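Local coordinates for actin binding protein family protein (Entamoeba histolytica HM-1:IMSS, PDB 6K2F), which probably binds actin monomers and restrains their polymerization as a twinfilin, represented here by its N-terminal ADF-homology domain, at residues Asn20-Gln25 with Ile64-Glu69; Lys54-Gly59 with Leu83-Asp88. One frame throughout, in Å; residues are numbered along the deposited sequence.

Contact 1: Asn20-Gln25 with Ile64-Glu69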
loop_
_atom_site.group_PDB
_atom_site.type_symbol
_atom_site.label_atom_id
_atom_site.label_comp_id
_atom_site.label_asym_id
_atom_site.label_seq_id
_atom_site.Cartn_x
_atom_site.Cartn_y
_atom_site.Cartn_z
ATOM N N ASN A 20 6.144 0.823 2.110
ATOM C CA ASN A 20 5.580 -0.549 1.964
ATOM C C ASN A 20 4.343 -0.730 2.851
ATOM O O ASN A 20 4.042 -1.856 3.256
ATOM C CB ASN A 20 6.603 -1.651 2.254
ATOM C CG ASN A 20 7.204 -1.579 3.643
ATOM O OD1 ASN A 20 6.951 -0.636 4.399
ATOM N ND2 ASN A 20 8.018 -2.567 3.976
ATOM N N GLY A 21 3.600 0.334 3.051
ATOM C CA GLY A 21 2.308 0.336 3.758
ATOM C C GLY A 21 1.670 1.681 3.533
ATOM O O GLY A 21 2.359 2.570 2.989
ATOM N N ARG A 22 0.434 1.859 3.974
ATOM C CA ARG A 22 -0.297 3.111 3.707
ATOM C C ARG A 22 -0.472 3.926 4.987
ATOM O O ARG A 22 -0.313 5.157 4.919
ATOM C CB ARG A 22 -1.640 2.810 3.047
ATOM C CG ARG A 22 -2.434 4.072 2.741
ATOM C CD ARG A 22 -1.749 5.030 1.774
ATOM N NE ARG A 22 -1.675 4.462 0.441
ATOM C CZ ARG A 22 -1.039 5.000 -0.582
ATOM N NH1 ARG A 22 -0.363 6.130 -0.449
ATOM N NH2 ARG A 22 -1.041 4.383 -1.750
ATOM N N PHE A 23 -0.942 3.328 6.079
ATOM C CA PHE A 23 -1.186 4.162 7.268
ATOM C C PHE A 23 -1.003 3.395 8.568
ATOM O O PHE A 23 -1.051 2.177 8.609
ATOM C CB PHE A 23 -2.546 4.852 7.175
ATOM C CG PHE A 23 -3.791 4.014 7.235
ATOM C CD1 PHE A 23 -4.295 3.558 8.435
ATOM C CD2 PHE A 23 -4.560 3.843 6.099
ATOM C CE1 PHE A 23 -5.515 2.913 8.481
ATOM C CE2 PHE A 23 -5.787 3.202 6.151
ATOM C CZ PHE A 23 -6.259 2.734 7.342
ATOM N N ILE A 24 -0.804 4.197 9.600
ATOM C CA ILE A 24 -0.637 3.733 10.999
ATOM C C ILE A 24 -1.679 4.458 11.828
ATOM O O ILE A 24 -1.739 5.673 11.775
ATOM C CB ILE A 24 0.774 4.018 11.526
ATOM C CG1 ILE A 24 1.839 3.372 10.643
ATOM C CG2 ILE A 24 0.873 3.582 12.981
ATOM C CD1 ILE A 24 3.252 3.901 10.885
ATOM N N GLN A 25 -2.517 3.711 12.517
ATOM C CA GLN A 25 -3.464 4.297 13.484
ATOM C C GLN A 25 -2.758 4.286 14.823
ATOM O O GLN A 25 -2.100 3.253 15.130
ATOM C CB GLN A 25 -4.761 3.512 13.573
ATOM C CG GLN A 25 -5.788 4.164 14.493
ATOM C CD GLN A 25 -7.067 3.372 14.473
ATOM O OE1 GLN A 25 -7.056 2.159 14.298
ATOM N NE2 GLN A 25 -8.171 4.060 14.661
ATOM N N ILE A 64 -4.452 9.010 12.642
ATOM C CA ILE A 64 -4.028 8.186 11.477
ATOM C C ILE A 64 -2.892 8.928 10.787
ATOM O O ILE A 64 -3.074 10.077 10.419
ATOM C CB ILE A 64 -5.143 7.965 10.443
ATOM C CG1 ILE A 64 -6.453 7.469 11.050
ATOM C CG2 ILE A 64 -4.606 7.036 9.356
ATOM C CD1 ILE A 64 -6.419 6.058 11.434
ATOM N N LEU A 65 -1.739 8.282 10.676
ATOM C CA LEU A 65 -0.615 8.781 9.861
ATOM C C LEU A 65 -0.756 8.142 8.489
ATOM O O LEU A 65 -0.593 6.927 8.393
ATOM C CB LEU A 65 0.702 8.422 10.536
ATOM C CG LEU A 65 0.825 8.895 11.973
ATOM C CD1 LEU A 65 2.134 8.445 12.576
ATOM C CD2 LEU A 65 0.674 10.396 12.048
ATOM N N PHE A 66 -1.154 8.932 7.510
ATOM C CA PHE A 66 -1.579 8.429 6.190
ATOM C C PHE A 66 -0.552 8.890 5.150
ATOM O O PHE A 66 -0.365 10.074 4.908
ATOM C CB PHE A 66 -2.982 8.924 5.873
ATOM C CG PHE A 66 -3.622 8.205 4.720
ATOM C CD1 PHE A 66 -3.304 8.567 3.425
ATOM C CD2 PHE A 66 -4.559 7.204 4.932
ATOM C CE1 PHE A 66 -3.900 7.928 2.355
ATOM C CE2 PHE A 66 -5.118 6.533 3.853
ATOM C CZ PHE A 66 -4.796 6.905 2.573
ATOM N N ARG A 67 0.078 7.935 4.511
ATOM C CA ARG A 67 1.181 8.209 3.559
ATOM C C ARG A 67 0.614 8.701 2.225
ATOM O O ARG A 67 -0.294 8.066 1.694
ATOM C CB ARG A 67 2.012 6.945 3.357
ATOM C CG ARG A 67 3.279 7.187 2.552
ATOM C CD ARG A 67 4.102 5.931 2.333
ATOM N NE ARG A 67 3.313 4.859 1.743
ATOM C CZ ARG A 67 2.929 4.777 0.476
ATOM N NH1 ARG A 67 3.256 5.720 -0.392
ATOM N NH2 ARG A 67 2.218 3.742 0.066
ATOM N N THR A 68 1.132 9.809 1.713
ATOM C CA THR A 68 0.754 10.324 0.378
ATOM C C THR A 68 1.604 9.638 -0.686
ATOM O O THR A 68 2.478 8.813 -0.359
ATOM C CB THR A 68 0.906 11.846 0.252
ATOM O OG1 THR A 68 2.284 12.194 0.110
ATOM C CG2 THR A 68 0.283 12.575 1.422
ATOM N N GLU A 69 1.420 10.022 -1.959
ATOM C CA GLU A 69 2.261 9.554 -3.092
ATOM C C GLU A 69 3.420 10.511 -3.373
ATOM O O GLU A 69 4.174 10.258 -4.319
ATOM C CB GLU A 69 1.394 9.414 -4.340
ATOM C CG GLU A 69 0.421 8.256 -4.267
ATOM C CD GLU A 69 1.093 6.928 -3.986
ATOM O OE1 GLU A 69 2.013 6.552 -4.736
ATOM O OE2 GLU A 69 0.749 6.317 -2.978
#
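Strands 23-25 and 64-68 run antiparallel, axes 4.6 Å apart; Ile24 and Leu65 form the hydrogen-bonded pair, flanked by the non-hydrogen-bonded pairs Phe23-Phe66 and Gln25-Ile64. Beyond them Arg67 N donates to Arg22 O at 2.8 Å, nearly along the C=O axis. On the face carrying Phe23, Gln25, Ile64 and Phe66, the phenyl rings lie 23° from parallel but so far displaced that they hardly overlap, centroids 5.6 Å apart. Phe23 CD1 rests on Ile64 CG2, and Ile64 CD1 abuts CB and CG of the extended Gln25 chain. Arg22, bent at chi2 and chi3, lays CD over the Phe66 ring, 4.0 Å from its centroid. Its guanidinium grips Glu69 OE2 end-on, NH1 at 2.8 Å and NH2 at 2.9 Å, while Arg22 NH1 also donates a hydrogen bond to Arg67 O from above the carbonyl plane. The Arg67 guanidinium stacks on that of Arg22, NH2 over its centre; the like charges are probably tempered by Glu69 and Asp48, which binds Arg22 NE. Arg67 holds Gly21 O side-on through NE (2.8 Å) and NH2. Strand 23-29, interior in the ADF-homology sheet, pairs on its other side with strand 32-39, Arg22 and Phe23 opposite Glu39 as a classic beta bulge.

Contact 2: Lys54-Gly59 with Leu83-Asp88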
loop_
_atom_site.group_PDB
_atom_site.type_symbol
_atom_site.label_atom_id
_atom_site.label_comp_id
_atom_site.label_asym_id
_atom_site.label_seq_id
_atom_site.Cartn_x
_atom_site.Cartn_y
_atom_site.Cartn_z
ATOM N N LYS A 54 -12.783 2.133 8.215
ATOM C CA LYS A 54 -12.862 0.787 8.834
ATOM C C LYS A 54 -12.142 0.757 10.195
ATOM O O LYS A 54 -12.391 -0.176 10.971
ATOM C CB LYS A 54 -12.171 -0.249 7.944
ATOM C CG LYS A 54 -12.822 -0.556 6.603
ATOM C CD LYS A 54 -12.169 -1.763 5.932
ATOM C CE LYS A 54 -13.048 -2.476 4.924
ATOM N NZ LYS A 54 -13.158 -1.716 3.656
ATOM N N TYR A 55 -11.260 1.719 10.469
ATOM C CA TYR A 55 -10.393 1.723 11.666
ATOM C C TYR A 55 -10.878 2.695 12.733
ATOM O O TYR A 55 -10.595 2.454 13.896
ATOM C CB TYR A 55 -8.980 2.099 11.237
ATOM C CG TYR A 55 -8.281 0.970 10.526
ATOM C CD1 TYR A 55 -8.453 0.751 9.171
ATOM C CD2 TYR A 55 -7.478 0.083 11.213
ATOM C CE1 TYR A 55 -7.841 -0.309 8.520
ATOM C CE2 TYR A 55 -6.830 -0.965 10.571
ATOM C CZ TYR A 55 -6.998 -1.154 9.213
ATOM O OH TYR A 55 -6.368 -2.204 8.601
ATOM N N LEU A 56 -11.596 3.745 12.361
ATOM C CA LEU A 56 -12.103 4.689 13.381
ATOM C C LEU A 56 -13.140 3.991 14.257
ATOM O O LEU A 56 -13.891 3.101 13.787
ATOM C CB LEU A 56 -12.666 5.942 12.711
ATOM C CG LEU A 56 -11.678 6.728 11.838
ATOM C CD1 LEU A 56 -12.334 7.957 11.223
ATOM C CD2 LEU A 56 -10.441 7.143 12.635
ATOM N N VAL A 57 -13.163 4.352 15.528
ATOM C CA VAL A 57 -14.164 3.827 16.487
ATOM C C VAL A 57 -14.981 5.019 16.975
ATOM O O VAL A 57 -14.399 5.955 17.506
ATOM C CB VAL A 57 -13.503 3.093 17.662
ATOM C CG1 VAL A 57 -14.547 2.636 18.650
ATOM C CG2 VAL A 57 -12.664 1.909 17.192
ATOM N N GLU A 58 -16.287 5.007 16.742
ATOM C CA GLU A 58 -17.113 6.211 17.020
ATOM C C GLU A 58 -16.978 6.601 18.497
ATOM O O GLU A 58 -17.083 5.725 19.384
ATOM C CB GLU A 58 -18.561 5.999 16.587
ATOM C CG GLU A 58 -19.420 7.249 16.726
ATOM C CD GLU A 58 -19.986 7.524 18.103
ATOM O OE1 GLU A 58 -20.064 6.579 18.937
ATOM O OE2 GLU A 58 -20.465 8.660 18.328
ATOM N N GLY A 59 -16.702 7.881 18.730
ATOM C CA GLY A 59 -16.587 8.469 20.078
ATOM C C GLY A 59 -15.217 8.295 20.683
ATOM O O GLY A 59 -15.021 8.866 21.771
ATOM N N LEU A 83 -4.162 12.670 10.230
ATOM C CA LEU A 83 -5.631 12.690 10.400
ATOM C C LEU A 83 -5.881 12.587 11.897
ATOM O O LEU A 83 -5.390 11.634 12.505
ATOM C CB LEU A 83 -6.255 11.517 9.653
ATOM C CG LEU A 83 -5.854 11.370 8.184
ATOM C CD1 LEU A 83 -6.598 10.204 7.559
ATOM C CD2 LEU A 83 -6.094 12.643 7.399
ATOM N N ALA A 84 -6.577 13.548 12.479
ATOM C CA ALA A 84 -6.862 13.492 13.923
ATOM C C ALA A 84 -8.376 13.419 14.055
ATOM O O ALA A 84 -9.048 14.435 13.749
ATOM C CB ALA A 84 -6.301 14.685 14.621
ATOM N N TYR A 85 -8.872 12.254 14.464
ATOM C CA TYR A 85 -10.312 12.029 14.717
ATOM C C TYR A 85 -10.543 12.350 16.191
ATOM O O TYR A 85 -10.046 11.608 17.033
ATOM C CB TYR A 85 -10.723 10.602 14.361
ATOM C CG TYR A 85 -12.123 10.260 14.815
ATOM C CD1 TYR A 85 -13.216 10.998 14.400
ATOM C CD2 TYR A 85 -12.358 9.217 15.687
ATOM C CE1 TYR A 85 -14.497 10.696 14.830
ATOM C CE2 TYR A 85 -13.628 8.917 16.130
ATOM C CZ TYR A 85 -14.715 9.652 15.703
ATOM O OH TYR A 85 -15.970 9.356 16.168
ATOM N N ILE A 86 -11.158 13.484 16.460
ATOM C CA ILE A 86 -11.377 13.956 17.847
ATOM C C ILE A 86 -12.844 14.312 17.953
ATOM O O ILE A 86 -13.230 15.472 17.783
ATOM C CB ILE A 86 -10.428 15.114 18.207
ATOM C CG1 ILE A 86 -8.974 14.722 17.950
ATOM C CG2 ILE A 86 -10.675 15.551 19.651
ATOM C CD1 ILE A 86 -8.006 15.863 18.106
ATOM N N PRO A 87 -13.719 13.301 18.185
ATOM C CA PRO A 87 -15.158 13.532 18.206
ATOM C C PRO A 87 -15.588 14.462 19.344
ATOM O O PRO A 87 -15.014 14.390 20.411
ATOM C CB PRO A 87 -15.754 12.122 18.323
ATOM C CG PRO A 87 -14.643 11.273 18.914
ATOM C CD PRO A 87 -13.367 11.880 18.360
ATOM N N ASP A 88 -16.587 15.302 19.096
ATOM C CA ASP A 88 -17.031 16.366 20.028
ATOM C C ASP A 88 -17.530 15.743 21.333
ATOM O O ASP A 88 -17.450 16.431 22.365
ATOM C CB ASP A 88 -18.134 17.217 19.411
ATOM C CG ASP A 88 -17.685 18.168 18.329
ATOM O OD1 ASP A 88 -16.490 18.538 18.325
ATOM O OD2 ASP A 88 -18.555 18.564 17.525
#
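The loop between helix 45-49 and strand 62-68 of the ADF-homology fold meets the end of strand 77-85 here, and Tyr85 carries most of the contact. With CG anti to the backbone N (chi1 171°), its side chain reaches from the strand to the loop backbone. At the tip, Gly59 N donates to Tyr85 OH over 3.0 Å, a nearly straight bond (166° at the hydrogen) that approaches at the ring edge, near its plane. Val57 O lies at the same edge, 3.4 Å from Tyr85 CE2, and Glu58 CA is 3.5 Å from Tyr85 OH, so the Val57-Gly59 backbone bends round the phenol end. At the root of the side chain Leu56 comes in obliquely, its CD2 branch 3.9 Å from Tyr85 CB. Strand 77-85 is an interior strand of the mixed sheet, between 62-68 and 114-120; Tyr85 still pairs through its backbone with Ser62, just after the loop, so side chain and main chain both tie the strand to this connection. Phe123 meets the Tyr85 ring edge-to-face and also touches Leu56. Past the strand end, Pro87 CD stands 3.6 Å above the centre of the Tyr85 ring, while Pro87 CG packs on Gly59 C at 3.5 Å. The Glu58 carboxylate turns to a salt bridge with Arg89, just beyond Asp88.

Contact 1 lies largely in the core, whereas contact 2 is partly buried, at a loop bordering the same sheet, with centres about 16 Å apart. Strand 62-68 joins them: it pairs with strand 23-29 on one side and strand 77-85 on the other, and Ile64 N approaches Leu83 O at 2.8 Å, a probable hydrogen bond. Gln25 NE2 probably bonds Tyr55 O, and the Phe23 and Tyr55 rings meet edge-to-face, so strand 23-29 also touches the 54-59 segment directly, at Tyr55. Contact 1 combines regular strand pairing with a charged cluster at one end; contact 2 has no strand pairing between its segments and relies on one tyrosine-backbone bond and apolar packing.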